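Local atomic coordinates of yeast glycogen phosphorylase (Saccharomyces cerevisiae, PDB entry 1YGP), a protein that belongs to the carbohydrate phosphorylase family of the GT-B clan and carries a bound pyridoxal-5'-phosphate. Residues A[110-115]-A[150-155]; A[259-264]-A[276-281]. All blocks are in the same frame, centred on the assembly; numbering follows the deposited sequence.

Contact 1. Residues A[110-115]-A[150-155]; sequences RALDNA and EDVLDQ
Arg110 turns its CG anti to its own carbonyl carbon (chi1 -56°) and runs extended from CG to NE, a reach that lays the guanidinium beside Leu153 and Asp154. Asp113, with CG anti to the backbone N (chi1 -160°), sets its carboxylate against a methyl of Leu153. Leu112 turns its CD1 branch toward the 150-155 segment, where it meets Leu153 CD1 at 3.6 Å and Val152 CG2 at 4.1 Å; it crosses both side chains at about a right angle. The CA atoms of the two leucines are the nearest pair across the segments, Leu112 CA lying 7.0 Å from Leu153 CA. Leu153 thus divides its ends: CD1 packs on Leu112, while CD2 lies 3.9 Å from Asp113 CG.

Just before helix 111-117, the Arg110 guanidinium has Leu153 O over one face, 3.5 Å from NH1, so the carbonyl is not met in the guanidinium plane. The salt bridge from Arg110 NH2 to Asp154 OD2 is long, 3.7 Å, and the guanidinium and carboxylate planes stand 80° apart, far from a flat paired grip. Asp158 gives Arg110 NE a further, weak ion pair. Asp113 has its strong partner elsewhere, in the salt bridge from OD2 to Arg135, and Glu156 accepts hydrogen bonds from the backbone N of Ala111 and Leu112 at the helix start.

The contact therefore joins the first turn of helix 111-117 to helix 149-153 and the residue after it, Asp154. The apolar leucine and valine contact carries the join; the charges probably add only a long-range, weakly directional attraction, with Asp154 and Asp158 helping to balance Arg110, whereas Asp113 is probably balanced chiefly by Arg135.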
ATOM      1  N   ARG A 110       1.748  15.961 -11.731  1.00 10.12           N
ATOM      2  CA  ARG A 110       0.512  15.190 -11.763  1.00  9.67           C
ATOM      3  C   ARG A 110       0.243  14.691 -13.192  1.00 14.88           C
ATOM      4  O   ARG A 110       0.191  15.421 -14.202  1.00 14.92           O
ATOM      5  CB  ARG A 110      -0.672  15.989 -11.384  1.00  7.77           C
ATOM      6  CG  ARG A 110      -0.668  16.697 -10.066  1.00 18.55           C
ATOM      7  CD  ARG A 110      -1.973  17.513 -10.059  1.00 20.63           C
ATOM      8  NE  ARG A 110      -2.282  18.003  -8.734  1.00 20.38           N
ATOM      9  CZ  ARG A 110      -3.223  18.912  -8.496  1.00 22.27           C
ATOM     10  NH1 ARG A 110      -3.961  19.465  -9.451  1.00 20.99           N
ATOM     11  NH2 ARG A 110      -3.447  19.251  -7.237  1.00 29.89           N
ATOM     12  N   ALA A 111      -0.017  13.386 -13.243  1.00 13.24           N
ATOM     13  CA  ALA A 111      -0.177  12.697 -14.500  1.00  6.28           C
ATOM     14  C   ALA A 111      -1.456  12.834 -15.283  1.00  5.66           C
ATOM     15  O   ALA A 111      -1.342  12.901 -16.506  1.00 11.80           O
ATOM     16  CB  ALA A 111       0.049  11.231 -14.279  1.00 13.44           C
ATOM     17  N   LEU A 112      -2.663  12.876 -14.713  1.00  2.00           N
ATOM     18  CA  LEU A 112      -3.901  12.940 -15.508  1.00  5.14           C
ATOM     19  C   LEU A 112      -4.000  13.978 -16.619  1.00  4.28           C
ATOM     20  O   LEU A 112      -4.222  13.590 -17.766  1.00  4.74           O
ATOM     21  CB  LEU A 112      -5.168  13.171 -14.625  1.00  7.11           C
ATOM     22  CG  LEU A 112      -6.501  12.409 -14.858  1.00  5.56           C
ATOM     23  CD1 LEU A 112      -7.618  13.099 -14.111  1.00  5.01           C
ATOM     24  CD2 LEU A 112      -6.938  12.447 -16.294  1.00  4.10           C
ATOM     25  N   ASP A 113      -3.831  15.282 -16.406  1.00  4.74           N
ATOM     26  CA  ASP A 113      -4.136  16.193 -17.502  1.00  6.79           C
ATOM     27  C   ASP A 113      -3.165  16.092 -18.664  1.00  7.35           C
ATOM     28  O   ASP A 113      -3.527  16.208 -19.838  1.00  3.28           O
ATOM     29  CB  ASP A 113      -4.151  17.583 -16.979  1.00  8.31           C
ATOM     30  CG  ASP A 113      -4.900  18.567 -17.839  1.00  9.05           C
ATOM     31  OD1 ASP A 113      -5.753  18.170 -18.628  1.00  8.15           O
ATOM     32  OD2 ASP A 113      -4.629  19.753 -17.677  1.00 17.22           O
ATOM     33  N   ASN A 114      -1.916  15.808 -18.290  1.00  5.80           N
ATOM     34  CA  ASN A 114      -0.891  15.559 -19.247  1.00  2.98           C
ATOM     35  C   ASN A 114      -1.318  14.391 -20.118  1.00  4.83           C
ATOM     36  O   ASN A 114      -1.146  14.487 -21.335  1.00  7.28           O
ATOM     37  CB  ASN A 114       0.392  15.266 -18.514  1.00  4.47           C
ATOM     38  CG  ASN A 114       1.572  15.220 -19.472  1.00  7.25           C
ATOM     39  OD1 ASN A 114       2.089  14.144 -19.735  1.00  7.07           O
ATOM     40  ND2 ASN A 114       2.037  16.315 -20.083  1.00  2.85           N
ATOM     41  N   ALA A 115      -1.928  13.336 -19.571  1.00  5.07           N
ATOM     42  CA  ALA A 115      -2.410  12.220 -20.380  1.00  7.28           C
ATOM     43  C   ALA A 115      -3.550  12.651 -21.271  1.00  9.95           C
ATOM     44  O   ALA A 115      -3.651  12.207 -22.412  1.00 17.27           O
ATOM     45  CB  ALA A 115      -2.950  11.072 -19.562  1.00  2.00           C
ATOM     46  N   GLU A 150     -11.884  20.138 -13.839  1.00 18.52           N
ATOM     47  CA  GLU A 150     -10.995  20.851 -12.915  1.00 16.89           C
ATOM     48  C   GLU A 150     -11.147  20.430 -11.468  1.00 12.44           C
ATOM     49  O   GLU A 150     -10.140  20.362 -10.770  1.00 14.41           O
ATOM     50  CB  GLU A 150     -11.224  22.360 -12.970  1.00 23.31           C
ATOM     51  N   ASP A 151     -12.354  20.070 -11.025  1.00  9.67           N
ATOM     52  CA  ASP A 151     -12.522  19.538  -9.686  1.00 12.61           C
ATOM     53  C   ASP A 151     -11.951  18.131  -9.577  1.00 10.39           C
ATOM     54  O   ASP A 151     -11.403  17.790  -8.526  1.00 11.63           O
ATOM     55  CB  ASP A 151     -13.989  19.465  -9.268  1.00 15.98           C
ATOM     56  CG  ASP A 151     -14.677  20.796  -8.936  1.00 27.94           C
ATOM     57  OD1 ASP A 151     -14.021  21.760  -8.521  1.00 27.17           O
ATOM     58  OD2 ASP A 151     -15.903  20.848  -9.088  1.00 33.97           O
ATOM     59  N   VAL A 152     -11.996  17.285 -10.608  1.00  7.05           N
ATOM     60  CA  VAL A 152     -11.455  15.939 -10.449  1.00  8.03           C
ATOM     61  C   VAL A 152      -9.935  15.999 -10.614  1.00  6.64           C
ATOM     62  O   VAL A 152      -9.229  15.200 -10.008  1.00  7.03           O
ATOM     63  CB  VAL A 152     -12.113  14.859 -11.467  1.00  3.28           C
ATOM     64  CG1 VAL A 152     -13.299  15.495 -12.169  1.00  2.00           C
ATOM     65  CG2 VAL A 152     -11.131  14.302 -12.468  1.00  2.00           C
ATOM     66  N   LEU A 153      -9.391  16.973 -11.339  1.00  6.82           N
ATOM     67  CA  LEU A 153      -7.962  17.099 -11.581  1.00  6.32           C
ATOM     68  C   LEU A 153      -7.242  17.366 -10.264  1.00 11.53           C
ATOM     69  O   LEU A 153      -6.215  16.762  -9.914  1.00 12.65           O
ATOM     70  CB  LEU A 153      -7.788  18.227 -12.602  1.00  5.10           C
ATOM     71  CG  LEU A 153      -7.203  17.912 -13.983  1.00  2.00           C
ATOM     72  CD1 LEU A 153      -7.832  16.679 -14.513  1.00  2.00           C
ATOM     73  CD2 LEU A 153      -7.423  19.049 -14.940  1.00  2.00           C
ATOM     74  N   ASP A 154      -7.870  18.199  -9.443  1.00 14.15           N
ATOM     75  CA  ASP A 154      -7.320  18.500  -8.145  1.00 14.20           C
ATOM     76  C   ASP A 154      -7.223  17.356  -7.171  1.00 10.99           C
ATOM     77  O   ASP A 154      -6.600  17.501  -6.121  1.00 15.13           O
ATOM     78  CB  ASP A 154      -8.123  19.581  -7.482  1.00 22.02           C
ATOM     79  CG  ASP A 154      -7.308  20.845  -7.523  1.00 32.92           C
ATOM     80  OD1 ASP A 154      -7.432  21.549  -8.529  1.00 43.88           O
ATOM     81  OD2 ASP A 154      -6.543  21.095  -6.576  1.00 37.35           O
ATOM     82  N   GLN A 155      -7.816  16.211  -7.437  1.00  7.63           N
ATOM     83  CA  GLN A 155      -7.725  15.141  -6.458  1.00  9.80           C
ATOM     84  C   GLN A 155      -6.375  14.448  -6.518  1.00 10.61           C
ATOM     85  O   GLN A 155      -6.095  13.582  -5.687  1.00 17.18           O
ATOM     86  CB  GLN A 155      -8.791  14.075  -6.697  1.00 10.75           C
ATOM     87  CG  GLN A 155     -10.229  14.550  -6.813  1.00  6.23           C
ATOM     88  CD  GLN A 155     -10.573  15.386  -5.620  1.00  6.74           C
ATOM     89  OE1 GLN A 155     -10.379  14.947  -4.492  1.00 11.00           O
ATOM     90  NE2 GLN A 155     -11.060  16.604  -5.814  1.00  9.08           N
TER

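Contact 2. Residues A[259-264]-A[276-281]; sequences AVAYDF and NLRLWQ
Asp263 and Arg278 meet in a side-on, two-nitrogen grip. Arg278 NE donates to Asp263 OD1 at 2.9 Å and NH2 to Asp263 OD2 at 3.0 Å, both nearly straight. The guanidinium and carboxylate planes are 18° apart, nearly coplanar, and both oxygens are approached on their syn sides. A bend at chi3 (-81°) turns the arginine end this way, while Ala261 CB packs over one guanidinium face, offset toward the rim and 3.6 Å from Arg278 NE. On the same sheet face, Trp280 brings CZ3 to Ala261 CB at 3.5 Å and CE3 to Ala259 CB at 3.6 Å. The other face carries Tyr262, Phe264, Leu277 and Gln281; Phe264 CB rests 3.9 Å from Leu277 CB, and the Tyr262 ring stands 76° from the Gln281 amide. Tyr262 OH is hydrogen-bonded to Arg283, and Arg190 makes a cation-pi contact with the ring.

Between the two layers of side chains, strands 255-267 and 274-284 form an antiparallel beta hairpin. Val260 with Gln281, Tyr262 with Leu279 and Phe264 with Leu277 are hydrogen-bonded pairs, each joined by two backbone bonds; Ala261 with Trp280 and Asp263 with Arg278 are the non-hydrogen-bonded pairs between them.

Further out, Arg223 binds Asp263 OD2, Asp342 binds Arg278 NH1, and Ser339 accepts from Trp280 NE1. Strands 221-232 and 184-189 flank the hairpin, and helix 322-350 packs on Ala259 and Trp280. The buried ion pair is thus one link in a chain of alternating charges, Arg223-Asp263-Arg278-Asp342, which probably balances charge between sheet and helix 322-350 and helps to fix the carboxylate and guanidinium planes.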
ATOM      1  N   ALA A 259      14.576  -5.934  -5.427  1.00  9.26           N
ATOM      2  CA  ALA A 259      14.138  -4.748  -6.125  1.00  8.90           C
ATOM      3  C   ALA A 259      12.931  -5.208  -6.927  1.00 11.46           C
ATOM      4  O   ALA A 259      13.023  -6.148  -7.719  1.00 15.70           O
ATOM      5  CB  ALA A 259      15.222  -4.272  -7.051  1.00  2.00           C
ATOM      6  N   VAL A 260      11.763  -4.636  -6.700  1.00 10.37           N
ATOM      7  CA  VAL A 260      10.573  -5.009  -7.431  1.00  7.44           C
ATOM      8  C   VAL A 260      10.287  -3.776  -8.271  1.00  7.99           C
ATOM      9  O   VAL A 260      10.333  -2.653  -7.739  1.00  9.19           O
ATOM     10  CB  VAL A 260       9.463  -5.312  -6.405  1.00  8.32           C
ATOM     11  CG1 VAL A 260       8.105  -5.516  -7.053  1.00  7.04           C
ATOM     12  CG2 VAL A 260       9.874  -6.574  -5.667  1.00 12.01           C
ATOM     13  N   ALA A 261      10.043  -3.969  -9.565  1.00  5.19           N
ATOM     14  CA  ALA A 261       9.755  -2.885 -10.489  1.00  2.00           C
ATOM     15  C   ALA A 261       8.306  -2.441 -10.489  1.00  4.42           C
ATOM     16  O   ALA A 261       7.388  -3.236 -10.213  1.00  8.26           O
ATOM     17  CB  ALA A 261      10.072  -3.293 -11.903  1.00  2.22           C
ATOM     18  N   TYR A 262       8.118  -1.148 -10.777  1.00  2.00           N
ATOM     19  CA  TYR A 262       6.824  -0.514 -10.965  1.00  2.00           C
ATOM     20  C   TYR A 262       6.968   0.296 -12.250  1.00  5.18           C
ATOM     21  O   TYR A 262       7.909   1.084 -12.426  1.00  7.57           O
ATOM     22  CB  TYR A 262       6.495   0.428  -9.823  1.00  2.00           C
ATOM     23  CG  TYR A 262       6.047  -0.265  -8.551  1.00  6.01           C
ATOM     24  CD1 TYR A 262       6.978  -0.979  -7.788  1.00  8.21           C
ATOM     25  CD2 TYR A 262       4.714  -0.196  -8.134  1.00  7.44           C
ATOM     26  CE1 TYR A 262       6.589  -1.622  -6.617  1.00  5.30           C
ATOM     27  CE2 TYR A 262       4.315  -0.843  -6.952  1.00  5.78           C
ATOM     28  CZ  TYR A 262       5.263  -1.552  -6.206  1.00  4.62           C
ATOM     29  OH  TYR A 262       4.916  -2.197  -5.038  1.00  7.34           O
ATOM     30  N   ASP A 263       6.100   0.037 -13.213  1.00  4.20           N
ATOM     31  CA  ASP A 263       6.096   0.710 -14.483  1.00  2.00           C
ATOM     32  C   ASP A 263       5.114   1.862 -14.614  1.00  6.63           C
ATOM     33  O   ASP A 263       3.905   1.771 -14.358  1.00  6.10           O
ATOM     34  CB  ASP A 263       5.829  -0.330 -15.534  1.00  2.00           C
ATOM     35  CG  ASP A 263       7.042  -1.179 -15.876  1.00  6.89           C
ATOM     36  OD1 ASP A 263       8.165  -0.753 -15.650  1.00  4.50           O
ATOM     37  OD2 ASP A 263       6.879  -2.275 -16.402  1.00 11.86           O
ATOM     38  N   PHE A 264       5.641   2.984 -15.050  1.00  7.36           N
ATOM     39  CA  PHE A 264       4.845   4.164 -15.246  1.00 10.79           C
ATOM     40  C   PHE A 264       4.860   4.380 -16.757  1.00  9.79           C
ATOM     41  O   PHE A 264       5.954   4.534 -17.316  1.00 14.14           O
ATOM     42  CB  PHE A 264       5.510   5.312 -14.456  1.00 15.88           C
ATOM     43  CG  PHE A 264       4.773   6.630 -14.645  1.00 21.06           C
ATOM     44  CD1 PHE A 264       5.103   7.471 -15.723  1.00 23.40           C
ATOM     45  CD2 PHE A 264       3.727   6.962 -13.784  1.00 21.04           C
ATOM     46  CE1 PHE A 264       4.373   8.635 -15.938  1.00 21.65           C
ATOM     47  CE2 PHE A 264       3.005   8.132 -14.011  1.00 24.76           C
ATOM     48  CZ  PHE A 264       3.322   8.966 -15.084  1.00 24.31           C
ATOM     49  N   ASN A 276       8.513   4.151 -21.221  1.00  8.95           N
ATOM     50  CA  ASN A 276       8.338   3.693 -19.867  1.00  8.66           C
ATOM     51  C   ASN A 276       9.343   4.228 -18.866  1.00 10.92           C
ATOM     52  O   ASN A 276      10.503   4.529 -19.199  1.00 12.70           O
ATOM     53  CB  ASN A 276       8.381   2.189 -19.929  1.00  8.51           C
ATOM     54  CG  ASN A 276       8.183   1.520 -18.586  1.00  9.89           C
ATOM     55  OD1 ASN A 276       9.078   0.869 -18.063  1.00 14.44           O
ATOM     56  ND2 ASN A 276       7.033   1.665 -17.957  1.00  4.11           N
ATOM     57  N   LEU A 277       8.843   4.395 -17.641  1.00  7.67           N
ATOM     58  CA  LEU A 277       9.654   4.816 -16.525  1.00  6.33           C
ATOM     59  C   LEU A 277       9.569   3.598 -15.630  1.00  8.37           C
ATOM     60  O   LEU A 277       8.451   3.102 -15.423  1.00 11.37           O
ATOM     61  CB  LEU A 277       9.019   6.035 -15.904  1.00  6.78           C
ATOM     62  CG  LEU A 277       9.655   6.781 -14.732  1.00 12.60           C
ATOM     63  CD1 LEU A 277      11.095   7.142 -15.051  1.00 16.82           C
ATOM     64  CD2 LEU A 277       8.859   8.056 -14.464  1.00  5.39           C
ATOM     65  N   ARG A 278      10.697   3.044 -15.190  1.00  5.88           N
ATOM     66  CA  ARG A 278      10.673   1.890 -14.327  1.00  8.25           C
ATOM     67  C   ARG A 278      11.327   2.315 -13.031  1.00  9.42           C
ATOM     68  O   ARG A 278      12.483   2.758 -12.995  1.00 10.70           O
ATOM     69  CB  ARG A 278      11.427   0.730 -14.966  1.00  3.72           C
ATOM     70  CG  ARG A 278      11.440  -0.459 -14.010  1.00  2.00           C
ATOM     71  CD  ARG A 278      11.787  -1.753 -14.694  1.00  4.26           C
ATOM     72  NE  ARG A 278      10.609  -2.275 -15.360  1.00  4.93           N
ATOM     73  CZ  ARG A 278      10.516  -3.521 -15.823  1.00  4.54           C
ATOM     74  NH1 ARG A 278      11.531  -4.376 -15.715  1.00  9.34           N
ATOM     75  NH2 ARG A 278       9.366  -3.933 -16.350  1.00  2.00           N
ATOM     76  N   LEU A 279      10.563   2.204 -11.955  1.00  6.49           N
ATOM     77  CA  LEU A 279      11.016   2.655 -10.658  1.00  5.18           C
ATOM     78  C   LEU A 279      11.146   1.400  -9.796  1.00  4.20           C
ATOM     79  O   LEU A 279      10.431   0.426 -10.041  1.00  3.80           O
ATOM     80  CB  LEU A 279       9.979   3.633 -10.115  1.00  5.49           C
ATOM     81  CG  LEU A 279       9.490   4.718 -11.065  1.00  4.54           C
ATOM     82  CD1 LEU A 279       8.037   4.977 -10.771  1.00  5.40           C
ATOM     83  CD2 LEU A 279      10.329   5.966 -10.941  1.00  6.34           C
ATOM     84  N   TRP A 280      12.050   1.371  -8.825  1.00  2.00           N
ATOM     85  CA  TRP A 280      12.255   0.214  -7.998  1.00  2.00           C
ATOM     86  C   TRP A 280      11.806   0.508  -6.587  1.00  2.00           C
ATOM     87  O   TRP A 280      12.020   1.612  -6.085  1.00  3.64           O
ATOM     88  CB  TRP A 280      13.738  -0.168  -7.944  1.00  2.00           C
ATOM     89  CG  TRP A 280      14.351  -0.472  -9.303  1.00  6.10           C
ATOM     90  CD1 TRP A 280      15.151   0.427  -9.979  1.00  2.00           C
ATOM     91  CD2 TRP A 280      14.107  -1.612 -10.014  1.00  4.66           C
ATOM     92  NE1 TRP A 280      15.401  -0.146 -11.131  1.00  2.00           N
ATOM     93  CE2 TRP A 280      14.803  -1.353 -11.204  1.00  3.96           C
ATOM     94  CE3 TRP A 280      13.398  -2.801  -9.832  1.00  2.00           C
ATOM     95  CZ2 TRP A 280      14.772  -2.303 -12.229  1.00  5.39           C
ATOM     96  CZ3 TRP A 280      13.379  -3.741 -10.865  1.00  4.87           C
ATOM     97  CH2 TRP A 280      14.057  -3.493 -12.057  1.00  2.00           C
ATOM     98  N   GLN A 281      11.217  -0.478  -5.919  1.00  5.45           N
ATOM     99  CA  GLN A 281      10.844  -0.431  -4.506  1.00  3.07           C
ATOM    100  C   GLN A 281      11.708  -1.475  -3.828  1.00  2.29           C
ATOM    101  O   GLN A 281      11.844  -2.555  -4.423  1.00  3.26           O
ATOM    102  CB  GLN A 281       9.407  -0.811  -4.348  1.00  7.85           C
ATOM    103  CG  GLN A 281       8.969  -1.135  -2.933  1.00 16.79           C
ATOM    104  CD  GLN A 281       7.484  -1.370  -2.918  1.00 21.97           C
ATOM    105  OE1 GLN A 281       6.750  -0.450  -2.593  1.00 31.77           O
ATOM    106  NE2 GLN A 281       6.952  -2.528  -3.292  1.00 14.90           N
TER

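In the fold
The two contacts follow one another along the chain, contact 1 closing before contact 2 opens, and their centres lie 22 Å apart. They nevertheless touch: Ala111 CB packs against Phe264 CZ at 4.1 Å. Contact 2 belongs to the nine-stranded mixed sheet, where its hairpin sits between strands 221-232 and 184-189. Contact 1 pairs two short helices; the first follows strand 98-102 of that same sheet, and Met108, in the connecting loop, touches Phe264 and Leu277. The helical pair thus packs beside the hairpin; the Arg110 side chain is about 11 Å from the bound pyridoxal-5'-phosphate, near the cofactor but not in contact with it.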